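Local atomic coordinates of aminopeptidase YwaD (Bacillus subtilis, PDB entry 6HC6), a protein that removes amino acids one at a time from the N-termini of peptides, working as a secreted, monomeric aminopeptidase that uses two zinc ions. Residues 273-286 against 421-433. Numbering follows the deposited sequence.
Sequences MARVLKSVPSDKEI and LVTAAVYEAVKKE. With ACT (acetate ion), chain G.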
loop_
_atom_site.group_PDB
_atom_site.type_symbol
_atom_site.label_atom_id
_atom_site.label_comp_id
_atom_site.label_asym_id
_atom_site.label_seq_id
_atom_site.Cartn_x
_atom_site.Cartn_y
_atom_site.Cartn_z
ATOM N N MET A 273 8.393 11.787 -13.631
ATOM C CA MET A 273 7.512 12.047 -14.764
ATOM C C MET A 273 6.987 13.475 -14.719
ATOM O O MET A 273 6.896 14.145 -15.756
ATOM C CB MET A 273 6.352 11.054 -14.793
ATOM C CG MET A 273 5.500 11.181 -16.056
ATOM S SD MET A 273 3.907 10.354 -15.869
ATOM C CE MET A 273 4.440 8.820 -15.041
ATOM N N ALA A 274 6.648 13.962 -13.521
ATOM C CA ALA A 274 6.222 15.354 -13.391
ATOM C C ALA A 274 7.314 16.313 -13.853
ATOM O O ALA A 274 7.027 17.338 -14.484
ATOM C CB ALA A 274 5.830 15.642 -11.945
ATOM N N ARG A 275 8.575 16.005 -13.542
ATOM C CA ARG A 275 9.669 16.831 -14.043
ATOM C C ARG A 275 9.727 16.806 -15.562
ATOM O O ARG A 275 9.919 17.848 -16.203
ATOM C CB ARG A 275 11.008 16.371 -13.459
ATOM C CG ARG A 275 12.147 17.338 -13.809
ATOM C CD ARG A 275 13.525 16.753 -13.553
ATOM N NE ARG A 275 13.834 15.625 -14.439
ATOM C CZ ARG A 275 14.316 15.739 -15.673
ATOM N NH1 ARG A 275 14.556 16.940 -16.203
ATOM N NH2 ARG A 275 14.558 14.643 -16.385
ATOM N N VAL A 276 9.569 15.624 -16.162
ATOM C CA VAL A 276 9.625 15.532 -17.618
ATOM C C VAL A 276 8.460 16.281 -18.254
ATOM O O VAL A 276 8.631 16.998 -19.246
ATOM C CB VAL A 276 9.640 14.060 -18.067
ATOM C CG1 VAL A 276 9.546 13.997 -19.595
ATOM C CG2 VAL A 276 10.911 13.395 -17.593
ATOM N N LEU A 277 7.254 16.087 -17.720
ATOM C CA LEU A 277 6.049 16.652 -18.311
ATOM C C LEU A 277 5.878 18.132 -18.007
ATOM O O LEU A 277 5.005 18.772 -18.607
ATOM C CB LEU A 277 4.828 15.877 -17.820
ATOM C CG LEU A 277 4.863 14.412 -18.243
ATOM C CD1 LEU A 277 3.666 13.684 -17.685
ATOM C CD2 LEU A 277 4.881 14.345 -19.756
ATOM N N LYS A 278 6.692 18.678 -17.102
ATOM C CA LYS A 278 6.612 20.093 -16.758
ATOM C C LYS A 278 6.644 20.970 -18.004
ATOM O O LYS A 278 5.848 21.906 -18.136
ATOM C CB LYS A 278 7.761 20.445 -15.812
ATOM C CG LYS A 278 7.940 21.917 -15.518
ATOM C CD LYS A 278 9.290 22.170 -14.841
ATOM C CE LYS A 278 10.443 21.565 -15.634
ATOM N NZ LYS A 278 11.753 22.207 -15.319
ATOM N N SER A 279 7.533 20.659 -18.947
ATOM C CA SER A 279 7.728 21.461 -20.148
ATOM C C SER A 279 6.994 20.894 -21.361
ATOM O O SER A 279 7.441 21.087 -22.500
ATOM C CB SER A 279 9.221 21.593 -20.448
ATOM O OG SER A 279 9.788 20.331 -20.750
ATOM N N VAL A 280 5.875 20.213 -21.147
ATOM C CA VAL A 280 5.079 19.619 -22.219
ATOM C C VAL A 280 3.739 20.345 -22.279
ATOM O O VAL A 280 2.963 20.277 -21.319
ATOM C CB VAL A 280 4.864 18.112 -22.011
ATOM C CG1 VAL A 280 3.892 17.582 -23.059
ATOM C CG2 VAL A 280 6.179 17.367 -22.077
ATOM N N PRO A 281 3.414 21.021 -23.377
ATOM C CA PRO A 281 2.103 21.678 -23.473
ATOM C C PRO A 281 0.966 20.664 -23.508
ATOM O O PRO A 281 1.066 19.609 -24.141
ATOM C CB PRO A 281 2.194 22.464 -24.788
ATOM C CG PRO A 281 3.673 22.581 -25.068
ATOM C CD PRO A 281 4.268 21.306 -24.537
ATOM N N SER A 282 -0.122 20.991 -22.814
ATOM C CA SER A 282 -1.269 20.097 -22.764
ATOM C C SER A 282 -2.522 20.884 -22.408
ATOM O O SER A 282 -2.464 21.854 -21.646
ATOM C CB SER A 282 -1.063 18.977 -21.746
ATOM O OG SER A 282 -2.258 18.234 -21.561
ATOM N N ASP A 283 -3.652 20.440 -22.960
ATOM C CA ASP A 283 -4.963 20.970 -22.610
ATOM C C ASP A 283 -5.628 20.183 -21.489
ATOM O O ASP A 283 -6.726 20.554 -21.050
ATOM C CB ASP A 283 -5.876 20.994 -23.838
ATOM C CG ASP A 283 -5.417 22.005 -24.889
ATOM O OD1 ASP A 283 -4.788 23.022 -24.521
ATOM O OD2 ASP A 283 -5.700 21.787 -26.083
ATOM N N LYS A 284 -5.001 19.109 -21.027
ATOM C CA LYS A 284 -5.481 18.393 -19.858
ATOM C C LYS A 284 -4.980 19.053 -18.581
ATOM O O LYS A 284 -3.913 19.675 -18.551
ATOM C CB LYS A 284 -5.023 16.933 -19.876
ATOM C CG LYS A 284 -5.151 16.259 -21.218
ATOM C CD LYS A 284 -6.598 15.904 -21.525
ATOM C CE LYS A 284 -6.690 15.060 -22.792
ATOM N NZ LYS A 284 -8.094 14.763 -23.166
ATOM N N GLU A 285 -5.756 18.900 -17.517
ATOM C CA GLU A 285 -5.292 19.204 -16.172
ATOM C C GLU A 285 -4.654 17.945 -15.604
ATOM O O GLU A 285 -5.318 16.911 -15.484
ATOM C CB GLU A 285 -6.445 19.672 -15.284
ATOM C CG GLU A 285 -6.011 19.953 -13.848
ATOM C CD GLU A 285 -7.138 20.465 -12.974
ATOM O OE1 GLU A 285 -7.066 20.303 -11.733
ATOM O OE2 GLU A 285 -8.099 21.030 -13.529
ATOM N N ILE A 286 -3.365 18.006 -15.288
ATOM C CA ILE A 286 -2.651 16.828 -14.809
ATOM C C ILE A 286 -2.405 16.985 -13.316
ATOM O O ILE A 286 -1.779 17.954 -12.873
ATOM C CB ILE A 286 -1.336 16.607 -15.565
ATOM C CG1 ILE A 286 -1.589 16.645 -17.070
ATOM C CG2 ILE A 286 -0.752 15.267 -15.162
ATOM C CD1 ILE A 286 -0.315 16.616 -17.895
ATOM N N LEU A 421 8.073 3.817 -20.097
ATOM C CA LEU A 421 6.796 3.310 -20.598
ATOM C C LEU A 421 5.633 4.169 -20.112
ATOM O O LEU A 421 4.792 4.596 -20.910
ATOM C CB LEU A 421 6.603 1.846 -20.181
ATOM C CG LEU A 421 5.350 1.090 -20.646
ATOM C CD1 LEU A 421 4.090 1.419 -19.806
ATOM C CD2 LEU A 421 5.084 1.333 -22.128
ATOM N N VAL A 422 5.544 4.408 -18.802
ATOM C CA VAL A 422 4.398 5.151 -18.287
ATOM C C VAL A 422 4.482 6.620 -18.689
ATOM O O VAL A 422 3.449 7.277 -18.900
ATOM C CB VAL A 422 4.283 4.984 -16.760
ATOM C CG1 VAL A 422 2.991 5.609 -16.262
ATOM C CG2 VAL A 422 4.351 3.501 -16.369
ATOM N N THR A 423 5.699 7.165 -18.820
ATOM C CA THR A 423 5.806 8.547 -19.297
ATOM C C THR A 423 5.279 8.670 -20.720
ATOM O O THR A 423 4.566 9.626 -21.051
ATOM C CB THR A 423 7.254 9.039 -19.214
ATOM O OG1 THR A 423 7.648 9.116 -17.838
ATOM C CG2 THR A 423 7.388 10.425 -19.833
ATOM N N ALA A 424 5.607 7.700 -21.575
ATOM C CA ALA A 424 5.097 7.731 -22.937
ATOM C C ALA A 424 3.595 7.504 -22.966
ATOM O O ALA A 424 2.900 8.060 -23.823
ATOM C CB ALA A 424 5.812 6.690 -23.799
ATOM N N ALA A 425 3.086 6.664 -22.066
ATOM C CA ALA A 425 1.650 6.409 -22.007
ATOM C C ALA A 425 0.891 7.659 -21.578
ATOM O O ALA A 425 -0.133 8.011 -22.169
ATOM C CB ALA A 425 1.358 5.256 -21.043
ATOM N N VAL A 426 1.370 8.326 -20.529
ATOM C CA VAL A 426 0.736 9.569 -20.104
ATOM C C VAL A 426 0.867 10.622 -21.194
ATOM O O VAL A 426 -0.084 11.364 -21.476
ATOM C CB VAL A 426 1.336 10.037 -18.766
ATOM C CG1 VAL A 426 0.793 11.426 -18.383
ATOM C CG2 VAL A 426 1.020 9.030 -17.676
ATOM N N TYR A 427 2.035 10.693 -21.845
ATOM C CA TYR A 427 2.197 11.636 -22.944
ATOM C C TYR A 427 1.158 11.390 -24.023
ATOM O O TYR A 427 0.555 12.339 -24.537
ATOM C CB TYR A 427 3.610 11.551 -23.528
ATOM C CG TYR A 427 3.851 12.503 -24.684
ATOM C CD1 TYR A 427 3.987 13.868 -24.466
ATOM C CD2 TYR A 427 3.961 12.037 -25.986
ATOM C CE1 TYR A 427 4.217 14.748 -25.515
ATOM C CE2 TYR A 427 4.189 12.915 -27.049
ATOM C CZ TYR A 427 4.318 14.268 -26.802
ATOM O OH TYR A 427 4.549 15.145 -27.842
ATOM N N GLU A 428 0.908 10.121 -24.360
ATOM C CA GLU A 428 -0.137 9.829 -25.340
ATOM C C GLU A 428 -1.472 10.402 -24.894
ATOM O O GLU A 428 -2.238 10.929 -25.712
ATOM C CB GLU A 428 -0.254 8.322 -25.564
ATOM C CG GLU A 428 0.825 7.749 -26.455
ATOM C CD GLU A 428 0.887 8.435 -27.812
ATOM O OE1 GLU A 428 -0.183 8.661 -28.416
ATOM O OE2 GLU A 428 2.007 8.750 -28.273
ATOM N N ALA A 429 -1.753 10.332 -23.595
ATOM C CA ALA A 429 -3.029 10.801 -23.080
ATOM C C ALA A 429 -3.109 12.322 -23.036
ATOM O O ALA A 429 -4.192 12.877 -23.237
ATOM C CB ALA A 429 -3.274 10.218 -21.690
ATOM N N VAL A 430 -1.996 13.018 -22.791
ATOM C CA VAL A 430 -2.047 14.456 -22.510
ATOM C C VAL A 430 -1.540 15.330 -23.648
ATOM O O VAL A 430 -1.787 16.549 -23.619
ATOM C CB VAL A 430 -1.297 14.807 -21.205
ATOM C CG1 VAL A 430 -1.777 13.931 -20.064
ATOM C CG2 VAL A 430 0.208 14.660 -21.383
ATOM N N LYS A 431 -0.880 14.769 -24.658
ATOM C CA LYS A 431 -0.320 15.605 -25.715
ATOM C C LYS A 431 -1.421 16.354 -26.459
ATOM O O LYS A 431 -2.572 15.915 -26.534
ATOM C CB LYS A 431 0.481 14.764 -26.708
ATOM C CG LYS A 431 -0.377 13.794 -27.516
ATOM C CD LYS A 431 0.475 12.801 -28.281
ATOM C CE LYS A 431 -0.392 11.817 -29.054
ATOM N NZ LYS A 431 0.307 11.278 -30.255
ATOM N N LYS A 432 -1.052 17.497 -27.015
ATOM C CA LYS A 432 -1.972 18.227 -27.863
ATOM C C LYS A 432 -1.947 17.657 -29.276
ATOM O O LYS A 432 -1.031 16.925 -29.665
ATOM C CB LYS A 432 -1.600 19.706 -27.901
ATOM C CG LYS A 432 -1.537 20.369 -26.544
ATOM C CD LYS A 432 -2.393 21.616 -26.552
ATOM C CE LYS A 432 -1.581 22.863 -26.294
ATOM N NZ LYS A 432 -2.416 24.089 -26.477
ATOM N N GLU A 433 -2.967 17.997 -30.051
ATOM C CA GLU A 433 -2.868 17.796 -31.490
ATOM C C GLU A 433 -3.016 19.129 -32.210
ATOM O O GLU A 433 -2.021 19.781 -32.526
ATOM C CB GLU A 433 -3.909 16.805 -31.999
ATOM C CG GLU A 433 -3.585 16.305 -33.395
ATOM C CD GLU A 433 -4.796 16.286 -34.298
ATOM O OE1 GLU A 433 -5.851 15.787 -33.854
ATOM O OE2 GLU A 433 -4.696 16.782 -35.443
HETATM C C ACT G . 15.520 20.065 -15.275
HETATM O O ACT G . 14.534 19.541 -15.856
HETATM O OXT ACT G . 16.698 20.227 -15.706
HETATM C CH3 ACT G . 15.260 20.588 -13.833
HETATM O O HOH W 1 1.695 18.596 -26.599
HETATM O O HOH W 2 -3.756 18.216 -24.532
HETATM O O HOH W 3 -6.858 11.824 -23.851
#
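Ser282 donates its hydroxyl to the backbone O of Val430, OG to O 2.7 Å, and so ties the loop that follows helix 260-277 to the last turn of helix 412-430. The bond arrives 20° out of the carbonyl plane with a C=O...OG angle of 132°. The same OG, anti to its own backbone N, accepts from Lys284 N at 2.9 Å, an ST turn; the hydroxyl thus serves both its own turn and the end of helix 412-430. A bridging water gives the Val430 carbonyl a second donor and takes the N-H of Asp283. Replacing Ser282 with alanine would probably leave Lys284 N without its acceptor and the Val430 carbonyl more dependent on that water. Further out, Lys432 crosses Asp283 at about a right angle, its bends at chi2 and chi3 turning NZ back to the carboxylate, and forms a salt bridge whose hydrogen bond, NZ to OD1 at 3.3 Å, is weak, while another water links Pro281 O to Lys432 N. Lys284 lays its CE 3.3 Å from Ala429 O and carries its ammonium on to Glu317. In the alpha/beta fold of the M28 peptidases, whose mixed central sheet includes strand 285-291, the contact joins that strand and the preceding helix to the C-terminal end of helix 412-430; the two helix segments run at 46° to each other. On the apolar side, Ile286 CD1 meets Val430 CG1 at 3.7 Å, and Val280 CG1 lies at the edge of the Tyr427 ring, in its plane. Leu277 CD1 packs on Val426 CG1, and Met273 lays SD against Val426 CG2 (3.7 Å). Met273 CG passes Thr423 OG1, whose hydrogen-bond partner is Gly419 O.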